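Local coordinates for protein CdiI toxin (PDB 4ZQU) that neutralises its cognate CdiA-CT toxin as the immunity protein of a bacterial contact-dependent growth inhibition module, at residues 29-34 with 83-87; 4-10 with 57-63; 17-23 with 37-43. All coordinates share one frame; numbering follows the deposited sequence.

Interaction 1: 29-34 with 83-87; sequences SNQLDP and DLYDS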
loop_
_atom_site.group_PDB
_atom_site.type_symbol
_atom_site.label_atom_id
_atom_site.label_comp_id
_atom_site.label_asym_id
_atom_site.label_seq_id
_atom_site.Cartn_x
_atom_site.Cartn_y
_atom_site.Cartn_z
ATOM N N SER B 29 6.711 3.995 0.446
ATOM C CA SER B 29 5.345 3.990 -0.060
ATOM C C SER B 29 5.112 5.244 -0.894
ATOM O O SER B 29 5.799 6.251 -0.720
ATOM C CB SER B 29 4.334 3.919 1.086
ATOM O OG SER B 29 4.398 5.081 1.898
ATOM N N ASN B 30 4.152 5.179 -1.808
ATOM C CA ASN B 30 3.761 6.351 -2.581
ATOM C C ASN B 30 2.245 6.447 -2.656
ATOM O O ASN B 30 1.555 5.433 -2.752
ATOM C CB ASN B 30 4.374 6.306 -3.980
ATOM C CG ASN B 30 3.972 5.069 -4.756
ATOM O OD1 ASN B 30 3.045 5.101 -5.564
ATOM N ND2 ASN B 30 4.672 3.966 -4.512
ATOM N N GLN B 31 1.723 7.666 -2.600
ATOM C CA GLN B 31 0.282 7.847 -2.507
ATOM C C GLN B 31 -0.206 9.108 -3.207
ATOM O O GLN B 31 0.577 10.014 -3.496
ATOM C CB GLN B 31 -0.140 7.881 -1.042
ATOM C CG GLN B 31 0.480 9.011 -0.244
ATOM C CD GLN B 31 0.190 8.890 1.234
ATOM O OE1 GLN B 31 -0.816 9.402 1.725
ATOM N NE2 GLN B 31 1.069 8.202 1.955
ATOM N N LEU B 32 -1.512 9.149 -3.463
ATOM C CA LEU B 32 -2.162 10.283 -4.110
ATOM C C LEU B 32 -1.744 11.609 -3.489
ATOM O O LEU B 32 -1.993 11.864 -2.309
ATOM C CB LEU B 32 -3.682 10.127 -4.041
ATOM C CG LEU B 32 -4.515 11.184 -4.765
ATOM C CD1 LEU B 32 -4.236 11.144 -6.259
ATOM C CD2 LEU B 32 -5.995 10.980 -4.481
ATOM N N ASP B 33 -1.088 12.437 -4.294
ATOM C CA ASP B 33 -0.597 13.737 -3.853
ATOM C C ASP B 33 -1.619 14.831 -4.155
ATOM O O ASP B 33 -1.892 15.119 -5.319
ATOM C CB ASP B 33 0.738 14.047 -4.539
ATOM C CG ASP B 33 1.455 15.240 -3.936
ATOM O OD1 ASP B 33 0.847 15.986 -3.146
ATOM O OD2 ASP B 33 2.641 15.438 -4.271
ATOM N N PRO B 34 -2.185 15.452 -3.106
ATOM C CA PRO B 34 -3.152 16.541 -3.293
ATOM C C PRO B 34 -2.540 17.765 -3.972
ATOM O O PRO B 34 -3.271 18.629 -4.446
ATOM C CB PRO B 34 -3.587 16.874 -1.861
ATOM C CG PRO B 34 -2.478 16.379 -0.998
ATOM C CD PRO B 34 -1.972 15.147 -1.681
ATOM N N ASP B 83 0.748 16.318 6.499
ATOM C CA ASP B 83 -0.644 16.218 6.062
ATOM C C ASP B 83 -0.841 15.233 4.912
ATOM O O ASP B 83 -1.928 14.672 4.747
ATOM C CB ASP B 83 -1.168 17.593 5.652
ATOM C CG ASP B 83 -1.368 18.515 6.834
ATOM O OD1 ASP B 83 -1.667 18.019 7.941
ATOM O OD2 ASP B 83 -1.220 19.740 6.655
ATOM N N LEU B 84 0.195 15.056 4.098
ATOM C CA LEU B 84 0.154 14.068 3.031
ATOM C C LEU B 84 -0.033 12.675 3.620
ATOM O O LEU B 84 -0.904 11.913 3.192
ATOM C CB LEU B 84 1.433 14.123 2.194
ATOM C CG LEU B 84 1.569 13.064 1.095
ATOM C CD1 LEU B 84 0.571 13.309 -0.023
ATOM C CD2 LEU B 84 2.989 13.003 0.550
ATOM N N TYR B 85 0.779 12.367 4.627
ATOM C CA TYR B 85 0.814 11.041 5.232
ATOM C C TYR B 85 -0.282 10.802 6.273
ATOM O O TYR B 85 -0.508 9.659 6.677
ATOM C CB TYR B 85 2.183 10.805 5.870
ATOM C CG TYR B 85 3.270 10.463 4.876
ATOM C CD1 TYR B 85 4.091 11.449 4.340
ATOM C CD2 TYR B 85 3.476 9.150 4.473
ATOM C CE1 TYR B 85 5.087 11.135 3.431
ATOM C CE2 TYR B 85 4.466 8.828 3.565
ATOM C CZ TYR B 85 5.270 9.822 3.048
ATOM O OH TYR B 85 6.257 9.498 2.146
ATOM N N ASP B 86 -0.956 11.869 6.703
ATOM C CA ASP B 86 -2.015 11.761 7.711
ATOM C C ASP B 86 -3.150 10.852 7.242
ATOM O O ASP B 86 -3.700 11.047 6.161
ATOM C CB ASP B 86 -2.566 13.143 8.067
ATOM C CG ASP B 86 -3.713 13.071 9.061
ATOM O OD1 ASP B 86 -3.448 12.926 10.272
ATOM O OD2 ASP B 86 -4.880 13.152 8.630
ATOM N N SER B 87 -3.499 9.870 8.069
ATOM C CA SER B 87 -4.424 8.808 7.677
ATOM C C SER B 87 -5.839 9.302 7.403
ATOM O O SER B 87 -6.547 8.741 6.565
ATOM C CB SER B 87 -4.469 7.720 8.752
ATOM O OG SER B 87 -4.930 8.238 9.989
HETATM O O HOH W 1 7.214 6.389 2.215
#
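Leu84 meets the loop that follows strand segment 30-32 with one methyl branch. Its CD1 lies 3.5 Å from Pro34 CD, the nearest apolar approach, and 3.7 Å from Leu32 O; CA of Asp33, 4.0 Å from Leu84 CD1, completes the patch. The isobutyl end comes closer to this loop than its own CB bond would suggest, because CG stands opposite the backbone N (chi1 176°), which brings CD1 across to the loop. Beside it, the extended side chain of Gln31 reaches down from the strand, and its end lies beside the Leu84 carbonyl and approaches the Tyr85 ring obliquely, with the amide and ring planes inclined at 69°. Farther along, Ser29 OG sits near the plane of the same ring, at its edge, 4.1 Å from Tyr85 CE2. A water joins the two hydroxyls: it lies 3.1 Å from Ser29 OG and donates a hydrogen bond of 3.3 Å to Tyr85 OH. The outer shell fixes these groups. Tyr85 OH is also bonded to Val64 O, Leu84 O receives Arg93 NH1, and the Asp33 carboxylate, past which the Leu84 methyl lies, is held by Ser25 OG and by a salt bridge to Arg62. On the toxin side, Ser29 OG bonds to Arg29 of the CdiA-CT chain, while Asn30 and Gln31 pair in antiparallel fashion with a strand of that chain, a case of beta-augmentation. The contact thus combines an apolar anchor at the Pro34 end with a polar, hydrated end at Ser29. That Ser29 is tied through water to Tyr85 and directly to an arginine of the toxin is consistent with the short helix ending in Tyr85 being linked to the edge that the toxin strand extends.

Interaction 2: 4-10 with 57-63; sequences IVKSAWA and ALSHSRF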
loop_
_atom_site.group_PDB
_atom_site.type_symbol
_atom_site.label_atom_id
_atom_site.label_comp_id
_atom_site.label_asym_id
_atom_site.label_seq_id
_atom_site.Cartn_x
_atom_site.Cartn_y
_atom_site.Cartn_z
ATOM N N ILE B 4 17.793 3.661 -0.238
ATOM C CA ILE B 4 16.740 4.429 -0.894
ATOM C C ILE B 4 17.319 5.567 -1.727
ATOM O O ILE B 4 18.148 6.337 -1.247
ATOM C CB ILE B 4 15.745 5.018 0.126
ATOM C CG1 ILE B 4 15.026 3.901 0.886
ATOM C CG2 ILE B 4 14.730 5.911 -0.572
ATOM C CD1 ILE B 4 14.088 3.084 0.031
ATOM N N VAL B 5 16.881 5.664 -2.979
ATOM C CA VAL B 5 17.276 6.767 -3.846
ATOM C C VAL B 5 16.056 7.599 -4.209
ATOM O O VAL B 5 14.924 7.148 -4.052
ATOM C CB VAL B 5 17.958 6.272 -5.134
ATOM C CG1 VAL B 5 19.202 5.466 -4.797
ATOM C CG2 VAL B 5 16.989 5.448 -5.962
ATOM N N LYS B 6 16.289 8.814 -4.692
ATOM C CA LYS B 6 15.194 9.701 -5.062
ATOM C C LYS B 6 14.393 9.112 -6.216
ATOM O O LYS B 6 14.956 8.673 -7.218
ATOM C CB LYS B 6 15.715 11.090 -5.436
ATOM C CG LYS B 6 14.606 12.076 -5.763
ATOM C CD LYS B 6 15.146 13.469 -6.016
ATOM C CE LYS B 6 14.018 14.464 -6.224
ATOM N NZ LYS B 6 14.543 15.847 -6.377
ATOM N N SER B 7 13.072 9.102 -6.062
ATOM C CA SER B 7 12.182 8.554 -7.076
ATOM C C SER B 7 10.982 9.462 -7.306
ATOM O O SER B 7 10.720 10.378 -6.526
ATOM C CB SER B 7 11.698 7.156 -6.678
ATOM O OG SER B 7 12.781 6.301 -6.359
ATOM N N ALA B 8 10.261 9.193 -8.388
ATOM C CA ALA B 8 9.018 9.886 -8.692
ATOM C C ALA B 8 7.950 8.858 -9.040
ATOM O O ALA B 8 8.243 7.832 -9.655
ATOM C CB ALA B 8 9.215 10.870 -9.833
ATOM N N TRP B 9 6.713 9.126 -8.642
ATOM C CA TRP B 9 5.647 8.151 -8.820
ATOM C C TRP B 9 4.423 8.721 -9.523
ATOM O O TRP B 9 4.266 9.932 -9.667
ATOM C CB TRP B 9 5.223 7.572 -7.467
ATOM C CG TRP B 9 6.331 6.929 -6.697
ATOM C CD1 TRP B 9 6.699 5.619 -6.735
ATOM C CD2 TRP B 9 7.207 7.566 -5.760
ATOM N NE1 TRP B 9 7.754 5.398 -5.883
ATOM C CE2 TRP B 9 8.085 6.577 -5.274
ATOM C CE3 TRP B 9 7.336 8.875 -5.290
ATOM C CZ2 TRP B 9 9.079 6.857 -4.340
ATOM C CZ3 TRP B 9 8.324 9.151 -4.363
ATOM C CH2 TRP B 9 9.182 8.146 -3.897
ATOM N N ALA B 10 3.561 7.815 -9.958
ATOM C CA ALA B 10 2.285 8.164 -10.552
ATOM C C ALA B 10 1.414 6.920 -10.519
ATOM O O ALA B 10 1.917 5.816 -10.312
ATOM C CB ALA B 10 2.461 8.673 -11.974
ATOM N N ALA B 57 2.931 14.182 -14.929
ATOM C CA ALA B 57 2.501 13.761 -13.602
ATOM C C ALA B 57 3.698 13.401 -12.730
ATOM O O ALA B 57 3.732 13.723 -11.544
ATOM C CB ALA B 57 1.548 12.583 -13.706
ATOM N N LEU B 58 4.678 12.732 -13.331
ATOM C CA LEU B 58 5.897 12.341 -12.628
ATOM C C LEU B 58 6.705 13.552 -12.192
ATOM O O LEU B 58 7.344 13.538 -11.139
ATOM C CB LEU B 58 6.763 11.436 -13.511
ATOM C CG LEU B 58 6.346 9.973 -13.645
ATOM C CD1 LEU B 58 7.224 9.261 -14.651
ATOM C CD2 LEU B 58 6.434 9.292 -12.302
ATOM N N SER B 59 6.678 14.599 -13.008
ATOM C CA SER B 59 7.447 15.802 -12.727
ATOM C C SER B 59 6.922 16.526 -11.489
ATOM O O SER B 59 7.639 17.310 -10.870
ATOM C CB SER B 59 7.430 16.740 -13.935
ATOM O OG SER B 59 6.104 17.070 -14.306
ATOM N N HIS B 60 5.670 16.254 -11.132
ATOM C CA HIS B 60 5.057 16.879 -9.965
ATOM C C HIS B 60 5.157 16.004 -8.725
ATOM O O HIS B 60 4.643 16.357 -7.665
ATOM C CB HIS B 60 3.592 17.209 -10.245
ATOM C CG HIS B 60 3.407 18.341 -11.202
ATOM N ND1 HIS B 60 3.607 18.208 -12.559
ATOM C CD2 HIS B 60 3.064 19.636 -10.996
ATOM C CE1 HIS B 60 3.384 19.368 -13.149
ATOM N NE2 HIS B 60 3.053 20.250 -12.226
ATOM N N SER B 61 5.822 14.863 -8.861
ATOM C CA SER B 61 5.975 13.940 -7.747
ATOM C C SER B 61 6.973 14.472 -6.730
ATOM O O SER B 61 7.974 15.092 -7.090
ATOM C CB SER B 61 6.412 12.563 -8.245
ATOM O OG SER B 61 6.507 11.643 -7.174
ATOM N N ARG B 62 6.689 14.222 -5.457
ATOM C CA ARG B 62 7.549 14.680 -4.377
ATOM C C ARG B 62 8.263 13.528 -3.682
ATOM O O ARG B 62 7.687 12.464 -3.462
ATOM C CB ARG B 62 6.739 15.474 -3.353
ATOM C CG ARG B 62 6.254 16.818 -3.850
ATOM C CD ARG B 62 5.540 17.567 -2.747
ATOM N NE ARG B 62 4.245 16.973 -2.433
ATOM C CZ ARG B 62 3.632 17.096 -1.260
ATOM N NH1 ARG B 62 4.205 17.785 -0.281
ATOM N NH2 ARG B 62 2.451 16.526 -1.063
ATOM N N PHE B 63 9.528 13.757 -3.349
ATOM C CA PHE B 63 10.323 12.817 -2.575
ATOM C C PHE B 63 10.268 13.249 -1.113
ATOM O O PHE B 63 11.052 14.088 -0.675
ATOM C CB PHE B 63 11.758 12.778 -3.099
ATOM C CG PHE B 63 12.596 11.692 -2.505
ATOM C CD1 PHE B 63 12.166 10.379 -2.528
ATOM C CD2 PHE B 63 13.827 11.981 -1.944
ATOM C CE1 PHE B 63 12.942 9.374 -1.987
ATOM C CE2 PHE B 63 14.609 10.980 -1.403
ATOM C CZ PHE B 63 14.167 9.675 -1.424
HETATM O O HOH W 2 9.693 12.550 -6.431
#
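Ser61 OG is gripped from two directions: it accepts the backbone N-H of Trp9 in a nearly straight bond (N to OG 2.9 Å, 167° at the hydrogen), and it is also bonded to Tyr24 O in strand 19-26. The hydroxyl gets there because it lies opposite Ser61 N (chi1 -177°), which swings it in toward the strand. Ser61 CB at the same time rests 3.6 Å from Ala8 CB, so that the strand at Ala8 lies against the turn leaving helix 47-59. Leu58, one turn back, supplies the apolar side of this junction: its CD2 touches Trp9 O at 3.5 Å and lies close to the methyls of both Ala8 and Ala10. The other end of the contact is aromatic. Lys6 CA stands over the centre of the Phe63 ring, 3.7 Å from the centroid and only 8° off the normal, a clean CH-pi contact, and Lys6 CB and CG lie against the same ring before the chain leads away. Two groups meet the ring at its rim and near its plane, Ile4 CG2 at 3.9 Å from Phe63 CZ and Trp9 CH2 at 4.0 Å from Phe63 CD1. The indole starts out from the far side of its strand but bends back, its edge in plane with Arg62 O at 3.5 Å from CZ3, with Ser7 CB above one face, toward its rim. Around this core, Phe63 stacks on Tyr27 and meets His75 edge-to-face, and Arg62 holds a salt bridge to Asp81. One serine side chain thus links strands 8-14 and 19-26. With Ala8 and Leu58 packed nearby and the Phe63 cluster farther along, residues 4-10, running into strand 8-14, are fastened to the end of helix 47-59 and the chain that leaves it.

Interaction 3: 17-23 with 37-43; sequences DFICVDT and VQHLSSP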
loop_
_atom_site.group_PDB
_atom_site.type_symbol
_atom_site.label_atom_id
_atom_site.label_comp_id
_atom_site.label_asym_id
_atom_site.label_seq_id
_atom_site.Cartn_x
_atom_site.Cartn_y
_atom_site.Cartn_z
ATOM N N ASP B 17 -14.586 3.856 -19.775
ATOM C CA ASP B 17 -14.919 5.234 -20.115
ATOM C C ASP B 17 -13.730 6.191 -20.136
ATOM O O ASP B 17 -13.783 7.222 -20.807
ATOM C CB ASP B 17 -15.973 5.758 -19.141
ATOM C CG ASP B 17 -17.153 4.815 -19.001
ATOM O OD1 ASP B 17 -17.945 4.704 -19.961
ATOM O OD2 ASP B 17 -17.285 4.178 -17.936
ATOM N N PHE B 18 -12.662 5.868 -19.408
ATOM C CA PHE B 18 -11.525 6.782 -19.330
ATOM C C PHE B 18 -10.205 6.146 -18.912
ATOM O O PHE B 18 -10.155 4.999 -18.465
ATOM C CB PHE B 18 -11.848 7.933 -18.366
ATOM C CG PHE B 18 -12.005 7.506 -16.924
ATOM C CD1 PHE B 18 -10.907 7.431 -16.078
ATOM C CD2 PHE B 18 -13.257 7.191 -16.416
ATOM C CE1 PHE B 18 -11.055 7.044 -14.757
ATOM C CE2 PHE B 18 -13.409 6.805 -15.094
ATOM C CZ PHE B 18 -12.306 6.730 -14.267
ATOM N N ILE B 19 -9.138 6.923 -19.070
ATOM C CA ILE B 19 -7.830 6.610 -18.512
ATOM C C ILE B 19 -7.408 7.752 -17.590
ATOM O O ILE B 19 -7.421 8.917 -17.993
ATOM C CB ILE B 19 -6.770 6.410 -19.602
ATOM C CG1 ILE B 19 -7.146 5.236 -20.503
ATOM C CG2 ILE B 19 -5.400 6.191 -18.979
ATOM C CD1 ILE B 19 -6.113 4.940 -21.564
ATOM N N CYS B 20 -7.038 7.421 -16.357
ATOM C CA CYS B 20 -6.756 8.439 -15.351
ATOM C C CYS B 20 -5.343 8.333 -14.791
ATOM O O CYS B 20 -4.993 7.339 -14.159
ATOM C CB CYS B 20 -7.769 8.342 -14.209
ATOM S SG CYS B 20 -7.627 9.646 -12.969
ATOM N N VAL B 21 -4.542 9.373 -15.010
ATOM C CA VAL B 21 -3.177 9.413 -14.493
ATOM C C VAL B 21 -3.034 10.463 -13.394
ATOM O O VAL B 21 -3.269 11.650 -13.623
ATOM C CB VAL B 21 -2.156 9.709 -15.607
ATOM C CG1 VAL B 21 -0.745 9.714 -15.042
ATOM C CG2 VAL B 21 -2.282 8.691 -16.730
ATOM N N ASP B 22 -2.650 10.014 -12.201
ATOM C CA ASP B 22 -2.460 10.899 -11.054
ATOM C C ASP B 22 -1.020 10.893 -10.565
ATOM O O ASP B 22 -0.329 9.884 -10.663
ATOM C CB ASP B 22 -3.375 10.497 -9.894
ATOM C CG ASP B 22 -4.823 10.819 -10.152
ATOM O OD1 ASP B 22 -5.567 9.899 -10.547
ATOM O OD2 ASP B 22 -5.219 11.986 -9.950
ATOM N N THR B 23 -0.581 12.022 -10.023
ATOM C CA THR B 23 0.718 12.103 -9.374
ATOM C C THR B 23 0.681 11.441 -7.998
ATOM O O THR B 23 -0.188 11.741 -7.181
ATOM C CB THR B 23 1.174 13.565 -9.213
ATOM O OG1 THR B 23 1.395 14.147 -10.501
ATOM C CG2 THR B 23 2.454 13.638 -8.405
ATOM N N VAL B 37 -0.702 16.527 -9.967
ATOM C CA VAL B 37 -1.615 16.803 -11.072
ATOM C C VAL B 37 -2.339 15.548 -11.552
ATOM O O VAL B 37 -1.862 14.424 -11.367
ATOM C CB VAL B 37 -0.878 17.437 -12.266
ATOM C CG1 VAL B 37 -0.198 18.722 -11.840
ATOM C CG2 VAL B 37 0.134 16.465 -12.845
ATOM N N GLN B 38 -3.500 15.755 -12.166
ATOM C CA GLN B 38 -4.284 14.662 -12.721
ATOM C C GLN B 38 -4.547 14.876 -14.204
ATOM O O GLN B 38 -4.884 15.981 -14.631
ATOM C CB GLN B 38 -5.612 14.516 -11.978
ATOM C CG GLN B 38 -6.512 13.445 -12.565
ATOM C CD GLN B 38 -7.877 13.408 -11.920
ATOM O OE1 GLN B 38 -8.873 13.798 -12.529
ATOM N NE2 GLN B 38 -7.934 12.935 -10.683
ATOM N N HIS B 39 -4.387 13.815 -14.989
ATOM C CA HIS B 39 -4.697 13.867 -16.411
ATOM C C HIS B 39 -5.754 12.830 -16.770
ATOM O O HIS B 39 -5.514 11.626 -16.680
ATOM C CB HIS B 39 -3.435 13.652 -17.251
ATOM C CG HIS B 39 -2.397 14.715 -17.065
ATOM N ND1 HIS B 39 -2.607 16.030 -17.418
ATOM C CD2 HIS B 39 -1.140 14.655 -16.565
ATOM C CE1 HIS B 39 -1.524 16.736 -17.140
ATOM N NE2 HIS B 39 -0.620 15.926 -16.622
ATOM N N LEU B 40 -6.931 13.310 -17.162
ATOM C CA LEU B 40 -8.004 12.443 -17.633
ATOM C C LEU B 40 -7.993 12.378 -19.154
ATOM O O LEU B 40 -7.700 13.370 -19.822
ATOM C CB LEU B 40 -9.364 12.937 -17.135
ATOM C CG LEU B 40 -9.694 12.681 -15.664
ATOM C CD1 LEU B 40 -10.989 13.371 -15.281
ATOM C CD2 LEU B 40 -9.788 11.193 -15.397
ATOM N N SER B 41 -8.316 11.209 -19.697
ATOM C CA SER B 41 -8.315 11.021 -21.143
ATOM C C SER B 41 -9.270 9.912 -21.575
ATOM O O SER B 41 -9.664 9.070 -20.769
ATOM C CB SER B 41 -6.899 10.710 -21.633
ATOM O OG SER B 41 -6.706 9.313 -21.784
ATOM N N SER B 42 -9.646 9.924 -22.851
ATOM C CA SER B 42 -10.425 8.835 -23.423
ATOM C C SER B 42 -9.478 7.683 -23.713
ATOM O O SER B 42 -8.331 7.907 -24.100
ATOM C CB SER B 42 -11.148 9.276 -24.695
ATOM O OG SER B 42 -10.360 10.184 -25.444
ATOM N N PRO B 43 -9.951 6.441 -23.530
ATOM C CA PRO B 43 -9.126 5.232 -23.651
ATOM C C PRO B 43 -8.407 5.061 -24.995
ATOM O O PRO B 43 -7.725 4.053 -25.172
ATOM C CB PRO B 43 -10.140 4.104 -23.445
ATOM C CG PRO B 43 -11.201 4.714 -22.602
ATOM C CD PRO B 43 -11.321 6.126 -23.090
#
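Gln38 runs out fully extended, CG opposite its backbone N (chi1 176°), while Asp22 carries its carboxylate beside its own N (chi1 -72°); the two side chains therefore lie alongside each other, pointing the same way. Gln38 NE2 gives a 3.0 Å bond to the syn lone pair of Asp22 OD2, which lies in the amide plane, although the carboxylate and amide planes stand 85° apart. On the same face, Leu40 CD2 packs 3.6 Å from Cys20 SG and 4.0 Å from Phe18 CD1. Beneath these groups the antiparallel backbones are zipped by Ile19 with Ser41 and Val21 with His39, both hydrogen-bonded pairs; His39 N to Val21 O measures 2.8 Å. Thr23 N to Val37 O, at 3.0 Å, continues the pattern. At the other end Pro43 CD closes on Asp17 O at 3.5 Å. This is the open end of the hairpin of strands 19-26 and 30-41. Its Asp22 and Leu40 face lies against helix 87-105, where Asp22 OD1 takes Trp97 NE1 and Phe18 stacks on Tyr105; the Val21 and His39 face meets Met53 of helix 47-59, and strand 8-14 pairs along the other edge of 19-26.

All three contacts meet on one antiparallel sheet. Interactions 1 and 3 share strand 30-41, their centres about 19 Å apart, and are stitched where Asp33 N approaches Thr23 O at 3.1 Å. Interaction 2, whose centre is about 13 Å from that of interaction 1, is joined to it by the salt bridge of Asp33 OD1 with Arg62 NH2 (2.7 Å) and by Asn30 packing on the indole of Trp9. It reaches interaction 3, about 18 Å away, through Ala57 O and Thr23 OG1 at 2.6 Å. Of the three, only 29-34 with 83-87 touches the toxin chain; the other two join strands and helices of the same immunity protein away from the toxin chain.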